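Local coordinates for Zn-dependent hydrolase of metallo-beta-lactamase superfamily TM0207 (Thermotoga maritima, PDB 1VJN), which is probably a zinc-dependent hydrolase of the metallo-beta-lactamase superfamily whose substrate is not established, at residues 188-191 against 195-198; 172-177 against 184-189; 125-130 against 154-159. One frame throughout, in Å; residues are numbered along the deposited sequence.

Contact 1: residues 188-191 against 195-198; sequences DFLK and SYER
Leu-190 meets Tyr-196 with its CG anti to its own carbonyl carbon (chi1 -57°), which carries the two methyls out from the helix. Tyr-196 has CG between its backbone N and carbonyl carbon (chi1 65°), and this turns one ring face to the leucine. Leu-190 CD1 then sits over the middle of that face, 3.8 Å from the ring centroid of Tyr-196. The approach is only 10° off the ring normal, so this is a CH-pi contact. CD1 lies at nearly even distance from the ring atoms, and CZ of Tyr-196 is 3.8 Å from CD1 of Leu-190. Leu-190 CB also approaches that ring from the same side, 4.0 Å from CD2 of Tyr-196. The two side chains cross at about a right angle.

The pairing joins helix 187-190 to the approach to strand 197-198. That strand is an outermost one of the eight-stranded mixed sheet, one of two sheets in this metallo-hydrolase/oxidoreductase fold. Glu-197 pairs through its backbone with Val-214 and Val-216 of the neighbouring strand 213-216. Leu-190 also touches both valines, so it packs on the sheet as well as on the ring.

Arg-198 adds a second neighbour to the same methyl. Its chain is extended from CG to NE, and NH2 of Arg-198 reaches 3.6 Å from CD1 of Leu-190. The guanidinium lies obliquely to the methyl. NH2 also makes a long, weak ion pair with Asp-187 OD1, three residues before Leu-190.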
loop_
_atom_site.group_PDB
_atom_site.type_symbol
_atom_site.label_atom_id
_atom_site.label_comp_id
_atom_site.label_asym_id
_atom_site.label_seq_id
_atom_site.Cartn_x
_atom_site.Cartn_y
_atom_site.Cartn_z
ATOM N N ASP A 188 12.352 -5.032 -12.948
ATOM C CA ASP A 188 12.493 -3.741 -13.647
ATOM C C ASP A 188 12.488 -2.553 -12.705
ATOM O O ASP A 188 13.065 -1.527 -12.973
ATOM C CB ASP A 188 11.355 -3.534 -14.654
ATOM C CG ASP A 188 11.478 -4.428 -15.865
ATOM O OD1 ASP A 188 12.346 -5.331 -15.889
ATOM O OD2 ASP A 188 10.731 -4.307 -16.852
ATOM N N PHE A 189 11.783 -2.663 -11.609
ATOM C CA PHE A 189 11.834 -1.644 -10.571
ATOM C C PHE A 189 13.106 -1.786 -9.744
ATOM O O PHE A 189 13.795 -0.800 -9.450
ATOM C CB PHE A 189 10.586 -1.803 -9.741
ATOM C CG PHE A 189 10.422 -0.803 -8.649
ATOM C CD1 PHE A 189 10.239 0.532 -8.930
ATOM C CD2 PHE A 189 10.378 -1.228 -7.308
ATOM C CE1 PHE A 189 10.048 1.437 -7.924
ATOM C CE2 PHE A 189 10.200 -0.316 -6.294
ATOM C CZ PHE A 189 10.023 1.010 -6.589
ATOM N N LEU A 190 13.458 -3.010 -9.377
ATOM C CA LEU A 190 14.630 -3.231 -8.501
ATOM C C LEU A 190 15.941 -2.713 -9.089
ATOM O O LEU A 190 16.822 -2.256 -8.361
ATOM C CB LEU A 190 14.795 -4.720 -8.156
ATOM C CG LEU A 190 13.588 -5.376 -7.497
ATOM C CD1 LEU A 190 13.866 -6.855 -7.163
ATOM C CD2 LEU A 190 13.161 -4.617 -6.261
ATOM N N LYS A 191 16.092 -2.819 -10.403
ATOM C CA LYS A 191 17.291 -2.333 -11.065
ATOM C C LYS A 191 17.517 -0.809 -10.918
ATOM O O LYS A 191 18.597 -0.317 -11.197
ATOM C CB LYS A 191 17.334 -2.762 -12.542
ATOM C CG LYS A 191 16.142 -2.333 -13.386
ATOM C CD LYS A 191 16.527 -1.810 -14.780
ATOM C CE LYS A 191 17.320 -2.810 -15.623
ATOM N NZ LYS A 191 17.983 -2.129 -16.811
ATOM N N SER A 195 20.283 -1.317 -3.762
ATOM C CA SER A 195 20.095 -2.506 -2.992
ATOM C C SER A 195 18.598 -2.743 -2.791
ATOM O O SER A 195 17.773 -1.871 -3.048
ATOM C CB SER A 195 20.767 -2.329 -1.624
ATOM O OG SER A 195 20.179 -1.222 -0.935
ATOM N N TYR A 196 18.275 -3.943 -2.311
ATOM C CA TYR A 196 16.932 -4.346 -1.915
ATOM C C TYR A 196 17.021 -5.612 -1.054
ATOM O O TYR A 196 18.094 -6.230 -0.916
ATOM C CB TYR A 196 16.053 -4.614 -3.137
ATOM C CG TYR A 196 16.459 -5.786 -4.016
ATOM C CD1 TYR A 196 15.995 -7.052 -3.761
ATOM C CD2 TYR A 196 17.261 -5.603 -5.126
ATOM C CE1 TYR A 196 16.364 -8.130 -4.555
ATOM C CE2 TYR A 196 17.606 -6.651 -5.938
ATOM C CZ TYR A 196 17.150 -7.915 -5.650
ATOM O OH TYR A 196 17.488 -8.988 -6.438
ATOM N N GLU A 197 15.893 -6.003 -0.504
ATOM C CA GLU A 197 15.813 -7.136 0.323
ATOM C C GLU A 197 14.563 -7.878 -0.050
ATOM O O GLU A 197 13.543 -7.269 -0.405
ATOM C CB GLU A 197 15.712 -6.625 1.754
ATOM C CG GLU A 197 16.010 -7.571 2.871
ATOM C CD GLU A 197 15.729 -6.903 4.217
ATOM O OE1 GLU A 197 16.535 -6.021 4.632
ATOM O OE2 GLU A 197 14.691 -7.248 4.848
ATOM N N ARG A 198 14.614 -9.198 0.062
ATOM C CA ARG A 198 13.426 -10.020 -0.094
ATOM C C ARG A 198 13.068 -10.609 1.255
ATOM O O ARG A 198 13.941 -11.012 2.020
ATOM C CB ARG A 198 13.661 -11.137 -1.107
ATOM C CG ARG A 198 13.867 -10.621 -2.528
ATOM C CD ARG A 198 14.338 -11.712 -3.530
ATOM N NE ARG A 198 14.636 -11.172 -4.871
ATOM C CZ ARG A 198 13.739 -10.954 -5.860
ATOM N NH1 ARG A 198 12.443 -11.213 -5.703
ATOM N NH2 ARG A 198 14.158 -10.464 -7.029
#

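Contact 2: residues 172-177 against 184-189; sequences MHYKTK and LPVDDF
The Tyr-174 ring has Val-186 over one face. CB of Val-186 stands 3.7 Å from the ring centroid of Tyr-174 and 8° off the normal, a CH-pi contact over the centre. CG2 of Val-186 covers the side of the same face nearer CE2 of Tyr-174, at 3.8 Å. The two side chains lie side by side and point the same way. Tyr-174 has CG between the backbone N and the carbonyl carbon (chi1 46°), which stands the ring up against the valine. CB of Tyr-174 rests 3.4 Å from O of Leu-184.

That same oxygen accepts a hydrogen bond from the backbone N of Lys-175, at 3.0 Å from Leu-184 O. The bond is fairly straight at 164°, but the donor lies well above the carbonyl plane. A water adds a second link, donating a hydrogen bond to Lys-175 O and accepting one from Val-186 N. These links join the loop that leaves strand 168-172 to the lead-in of helix 187-190, on the surface of the metallo-hydrolase fold. Val-186 also packs on Pro-171 of that strand, and Tyr-174 on Val-146.

Lys-175 lies alongside Pro-185, with CE of Lys-175 4.1 Å from CD of Pro-185. Its chain bends at chi3 and chi4, and NZ is hydrogen-bonded to Leu-183 O.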
loop_
_atom_site.group_PDB
_atom_site.type_symbol
_atom_site.label_atom_id
_atom_site.label_comp_id
_atom_site.label_asym_id
_atom_site.label_seq_id
_atom_site.Cartn_x
_atom_site.Cartn_y
_atom_site.Cartn_z
HETATM N N MSE A 172 4.179 -3.481 -5.589
HETATM C CA MSE A 172 3.109 -4.452 -5.771
HETATM C C MSE A 172 2.655 -4.318 -7.200
HETATM O O MSE A 172 3.187 -3.479 -7.923
HETATM C CB MSE A 172 1.951 -4.202 -4.807
HETATM C CG MSE A 172 1.429 -2.787 -4.862
HETATM SE SE MSE A 172 0.075 -2.351 -3.440
HETATM C CE MSE A 172 -0.267 -0.500 -4.042
ATOM N N HIS A 173 1.706 -5.168 -7.598
ATOM C CA HIS A 173 1.028 -5.054 -8.902
ATOM C C HIS A 173 2.044 -5.307 -10.031
ATOM O O HIS A 173 2.148 -4.498 -10.940
ATOM C CB HIS A 173 0.410 -3.646 -9.143
ATOM C CG HIS A 173 -0.883 -3.386 -8.441
ATOM N ND1 HIS A 173 -1.013 -2.422 -7.455
ATOM C CD2 HIS A 173 -2.119 -3.905 -8.621
ATOM C CE1 HIS A 173 -2.265 -2.383 -7.038
ATOM N NE2 HIS A 173 -2.954 -3.284 -7.719
ATOM N N TYR A 174 2.809 -6.397 -9.943
ATOM C CA TYR A 174 3.795 -6.761 -10.947
ATOM C C TYR A 174 3.532 -8.196 -11.417
ATOM O O TYR A 174 2.610 -8.820 -10.899
ATOM C CB TYR A 174 5.224 -6.600 -10.377
ATOM C CG TYR A 174 5.449 -7.163 -9.012
ATOM C CD1 TYR A 174 5.700 -8.490 -8.850
ATOM C CD2 TYR A 174 5.494 -6.340 -7.879
ATOM C CE1 TYR A 174 5.919 -9.028 -7.619
ATOM C CE2 TYR A 174 5.771 -6.863 -6.641
ATOM C CZ TYR A 174 5.970 -8.225 -6.520
ATOM O OH TYR A 174 6.206 -8.821 -5.307
ATOM N N LYS A 175 4.330 -8.681 -12.391
ATOM C CA LYS A 175 4.209 -10.004 -12.962
ATOM C C LYS A 175 4.366 -11.073 -11.901
ATOM O O LYS A 175 5.360 -11.057 -11.154
ATOM C CB LYS A 175 5.260 -10.251 -14.055
ATOM C CG LYS A 175 4.908 -11.362 -14.966
ATOM C CD LYS A 175 6.017 -11.643 -16.046
ATOM C CE LYS A 175 6.194 -10.494 -17.046
ATOM N NZ LYS A 175 4.954 -10.175 -17.851
ATOM N N THR A 176 3.365 -11.963 -11.862
ATOM C CA THR A 176 3.361 -13.191 -11.052
ATOM C C THR A 176 3.137 -14.363 -11.973
ATOM O O THR A 176 2.955 -14.175 -13.168
ATOM C CB THR A 176 2.231 -13.139 -9.951
ATOM O OG1 THR A 176 0.926 -13.071 -10.554
ATOM C CG2 THR A 176 2.307 -11.870 -9.134
ATOM N N LYS A 177 3.121 -15.577 -11.419
ATOM C CA LYS A 177 3.049 -16.796 -12.237
ATOM C C LYS A 177 1.751 -16.865 -13.044
ATOM O O LYS A 177 1.746 -17.232 -14.213
ATOM C CB LYS A 177 3.165 -18.063 -11.373
ATOM C CG LYS A 177 3.539 -19.277 -12.229
ATOM C CD LYS A 177 3.439 -20.600 -11.500
ATOM C CE LYS A 177 3.793 -21.746 -12.436
ATOM N NZ LYS A 177 3.549 -23.059 -11.790
ATOM N N LEU A 184 4.922 -5.779 -16.008
ATOM C CA LEU A 184 6.369 -5.900 -15.947
ATOM C C LEU A 184 6.788 -6.657 -14.695
ATOM O O LEU A 184 6.084 -6.643 -13.682
ATOM C CB LEU A 184 7.007 -4.516 -15.951
ATOM C CG LEU A 184 6.787 -3.681 -17.220
ATOM C CD1 LEU A 184 7.178 -2.224 -17.012
ATOM C CD2 LEU A 184 7.532 -4.285 -18.447
ATOM N N PRO A 185 7.937 -7.325 -14.756
ATOM C CA PRO A 185 8.482 -7.973 -13.587
ATOM C C PRO A 185 8.943 -6.951 -12.531
ATOM O O PRO A 185 9.287 -5.840 -12.878
ATOM C CB PRO A 185 9.663 -8.749 -14.142
ATOM C CG PRO A 185 10.069 -7.994 -15.324
ATOM C CD PRO A 185 8.789 -7.531 -15.947
ATOM N N VAL A 186 8.938 -7.358 -11.258
ATOM C CA VAL A 186 9.439 -6.525 -10.183
ATOM C C VAL A 186 10.926 -6.187 -10.405
ATOM O O VAL A 186 11.395 -5.144 -9.993
ATOM C CB VAL A 186 9.196 -7.197 -8.773
ATOM C CG1 VAL A 186 10.074 -8.378 -8.524
ATOM C CG2 VAL A 186 9.396 -6.159 -7.694
ATOM N N ASP A 187 11.648 -7.054 -11.100
ATOM C CA ASP A 187 13.067 -6.812 -11.386
ATOM C C ASP A 187 13.318 -5.492 -12.129
ATOM O O ASP A 187 14.373 -4.887 -11.951
ATOM C CB ASP A 187 13.655 -7.968 -12.198
ATOM C CG ASP A 187 13.811 -9.269 -11.381
ATOM O OD1 ASP A 187 13.515 -9.309 -10.149
ATOM O OD2 ASP A 187 14.240 -10.325 -11.920
ATOM N N ASP A 188 12.352 -5.032 -12.948
ATOM C CA ASP A 188 12.493 -3.741 -13.647
ATOM C C ASP A 188 12.488 -2.553 -12.705
ATOM O O ASP A 188 13.065 -1.527 -12.973
ATOM C CB ASP A 188 11.355 -3.534 -14.654
ATOM C CG ASP A 188 11.478 -4.428 -15.865
ATOM O OD1 ASP A 188 12.346 -5.331 -15.889
ATOM O OD2 ASP A 188 10.731 -4.307 -16.852
ATOM N N PHE A 189 11.783 -2.663 -11.609
ATOM C CA PHE A 189 11.834 -1.644 -10.571
ATOM C C PHE A 189 13.106 -1.786 -9.744
ATOM O O PHE A 189 13.795 -0.800 -9.450
ATOM C CB PHE A 189 10.586 -1.803 -9.741
ATOM C CG PHE A 189 10.422 -0.803 -8.649
ATOM C CD1 PHE A 189 10.239 0.532 -8.930
ATOM C CD2 PHE A 189 10.378 -1.228 -7.308
ATOM C CE1 PHE A 189 10.048 1.437 -7.924
ATOM C CE2 PHE A 189 10.200 -0.316 -6.294
ATOM C CZ PHE A 189 10.023 1.010 -6.589
HETATM O O HOH W 1 7.917 -10.107 -10.954
#

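Contact 3: residues 125-130 against 154-159; sequences GHVLTP and PKEAKE
The extended backbone around Val-127 passes the first turns of helix 154-163, with CA of Val-127 6.0 Å from CA of Glu-156. Val-127 carries the contact with residues 154-159. Its CG2 meets the aliphatic part of Glu-156, lying 3.8 Å from CB of Glu-156 and equally near CG. These two side chains cross at a slant. Glu-159, one turn further on, crosses Val-127 at about a right angle. Its carboxylate spans the two methyls: OE1 of Glu-159 is 4.0 Å from CG2 of Val-127, and OE2 is as far from CG1. The valine thus fits against two glutamates three residues apart on one helix side. CG1 of Val-127 is anti to the backbone N (chi1 168°), and this places both methyls toward the helix.

A water supplies the polar link. It accepts from Val-127 N at 2.8 Å and donates to OE2 of Glu-156. The other oxygen, OE1 of Glu-156, is hydrogen-bonded to Gly-153 N, so both ends of the carboxylate are engaged.

His-126 bonds back to the next residue. ND1 of His-126 donates to Val-127 O over 2.7 Å, almost straight at 175°. The acceptor lies in the imidazole plane, but the donor stands 64° out of the carbonyl plane. NE2 of His-126 is hydrogen-bonded to Thr-93 O. Beyond the valine, Thr-129 is the N-cap of helix 130-136. The loop between strand 116-120 and helix 130-136 thus packs at the surface on helix 154-163, within the metallo-beta-lactamase superfamily domain.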
loop_
_atom_site.group_PDB
_atom_site.type_symbol
_atom_site.label_atom_id
_atom_site.label_comp_id
_atom_site.label_asym_id
_atom_site.label_seq_id
_atom_site.Cartn_x
_atom_site.Cartn_y
_atom_site.Cartn_z
ATOM N N GLY A 125 -2.282 5.507 -11.317
ATOM C CA GLY A 125 -2.129 5.447 -12.760
ATOM C C GLY A 125 -1.252 6.516 -13.325
ATOM O O GLY A 125 -0.962 6.501 -14.535
ATOM N N HIS A 126 -0.867 7.493 -12.508
ATOM C CA HIS A 126 -0.092 8.642 -13.034
ATOM C C HIS A 126 0.782 9.087 -11.865
ATOM O O HIS A 126 0.518 8.767 -10.712
ATOM C CB HIS A 126 -1.001 9.825 -13.482
ATOM C CG HIS A 126 -1.904 10.309 -12.380
ATOM N ND1 HIS A 126 -1.452 11.071 -11.326
ATOM C CD2 HIS A 126 -3.207 10.040 -12.108
ATOM C CE1 HIS A 126 -2.442 11.298 -10.481
ATOM N NE2 HIS A 126 -3.523 10.693 -10.939
ATOM N N VAL A 127 1.858 9.771 -12.160
ATOM C CA VAL A 127 2.710 10.318 -11.094
ATOM C C VAL A 127 1.845 11.281 -10.288
ATOM O O VAL A 127 1.086 12.024 -10.878
ATOM C CB VAL A 127 3.914 11.045 -11.715
ATOM C CG1 VAL A 127 4.677 11.880 -10.672
ATOM C CG2 VAL A 127 4.849 10.017 -12.406
ATOM N N LEU A 128 1.910 11.277 -8.970
ATOM C CA LEU A 128 1.154 12.270 -8.164
ATOM C C LEU A 128 1.319 13.749 -8.608
ATOM O O LEU A 128 2.399 14.169 -8.979
ATOM C CB LEU A 128 1.575 12.211 -6.695
ATOM C CG LEU A 128 1.321 10.853 -6.025
ATOM C CD1 LEU A 128 1.998 10.732 -4.679
ATOM C CD2 LEU A 128 -0.130 10.587 -5.879
ATOM N N THR A 129 0.250 14.530 -8.525
ATOM C CA THR A 129 0.319 15.967 -8.822
ATOM C C THR A 129 0.923 16.658 -7.602
ATOM O O THR A 129 0.929 16.089 -6.483
ATOM C CB THR A 129 -1.094 16.560 -9.062
ATOM O OG1 THR A 129 -1.855 16.400 -7.873
ATOM C CG2 THR A 129 -1.905 15.787 -10.119
ATOM N N PRO A 130 1.393 17.900 -7.767
ATOM C CA PRO A 130 1.859 18.648 -6.600
ATOM C C PRO A 130 0.817 18.713 -5.443
ATOM O O PRO A 130 1.192 18.643 -4.271
ATOM C CB PRO A 130 2.176 20.019 -7.179
ATOM C CG PRO A 130 2.534 19.729 -8.628
ATOM C CD PRO A 130 1.551 18.651 -9.014
ATOM N N PRO A 154 7.763 1.204 -13.412
ATOM C CA PRO A 154 8.889 1.288 -12.497
ATOM C C PRO A 154 9.530 2.675 -12.331
ATOM O O PRO A 154 9.788 3.080 -11.203
ATOM C CB PRO A 154 9.898 0.264 -13.077
ATOM C CG PRO A 154 9.477 -0.023 -14.445
ATOM C CD PRO A 154 7.995 0.235 -14.487
ATOM N N LYS A 155 9.803 3.393 -13.430
ATOM C CA LYS A 155 10.429 4.670 -13.300
ATOM C C LYS A 155 9.511 5.696 -12.660
ATOM O O LYS A 155 9.945 6.502 -11.855
ATOM C CB LYS A 155 10.914 5.153 -14.654
ATOM C CG LYS A 155 11.918 4.195 -15.316
ATOM C CD LYS A 155 12.544 4.819 -16.590
ATOM C CE LYS A 155 13.886 4.113 -16.995
ATOM N NZ LYS A 155 14.662 4.841 -18.086
ATOM N N GLU A 156 8.222 5.662 -12.999
ATOM C CA GLU A 156 7.273 6.577 -12.408
ATOM C C GLU A 156 7.089 6.222 -10.931
ATOM O O GLU A 156 6.840 7.099 -10.129
ATOM C CB GLU A 156 5.914 6.471 -13.090
ATOM C CG GLU A 156 5.874 6.983 -14.523
ATOM C CD GLU A 156 4.608 6.522 -15.243
ATOM O OE1 GLU A 156 4.379 5.275 -15.396
ATOM O OE2 GLU A 156 3.849 7.403 -15.642
ATOM N N ALA A 157 7.172 4.935 -10.571
ATOM C CA ALA A 157 7.030 4.569 -9.145
ATOM C C ALA A 157 8.184 5.106 -8.316
ATOM O O ALA A 157 7.975 5.591 -7.197
ATOM C CB ALA A 157 6.905 3.098 -8.968
ATOM N N LYS A 158 9.397 5.028 -8.835
ATOM C CA LYS A 158 10.544 5.615 -8.122
ATOM C C LYS A 158 10.388 7.146 -7.987
ATOM O O LYS A 158 10.765 7.724 -6.977
ATOM C CB LYS A 158 11.879 5.306 -8.812
ATOM C CG LYS A 158 13.095 5.682 -7.979
ATOM C CD LYS A 158 14.403 5.306 -8.692
ATOM C CE LYS A 158 15.632 5.663 -7.865
ATOM N NZ LYS A 158 15.477 7.020 -7.295
ATOM N N GLU A 159 9.876 7.792 -9.025
ATOM C CA GLU A 159 9.639 9.250 -9.005
ATOM C C GLU A 159 8.657 9.652 -7.870
ATOM O O GLU A 159 8.914 10.578 -7.076
ATOM C CB GLU A 159 9.113 9.650 -10.368
ATOM C CG GLU A 159 9.172 11.117 -10.686
ATOM C CD GLU A 159 8.679 11.430 -12.101
ATOM O OE1 GLU A 159 8.735 10.537 -13.002
ATOM O OE2 GLU A 159 8.225 12.592 -12.303
HETATM O O HOH W 2 2.456 9.996 -14.835
#

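How the contacts relate
From the N terminus, contact 3 comes first. It closes a loop of 23 residues, from 131 to 153, that holds most of helix 130-136 and strand 141-145. The chain then runs through helix 154-163 and strand 168-172 into contact 2, which closes a six-residue loop. Contact 1 follows on the same helix and closes the short turn into strand 197-198. Contacts 1 and 2 share Asp-188 and Phe-189, so they overlap in series; none encloses another. Both use helix 187-190. Phe-189 packs on Pro-154 and Ala-157 of contact 3 and ties this helix to helix 154-163. Leu-184, from the loop before it, also reaches Pro-154.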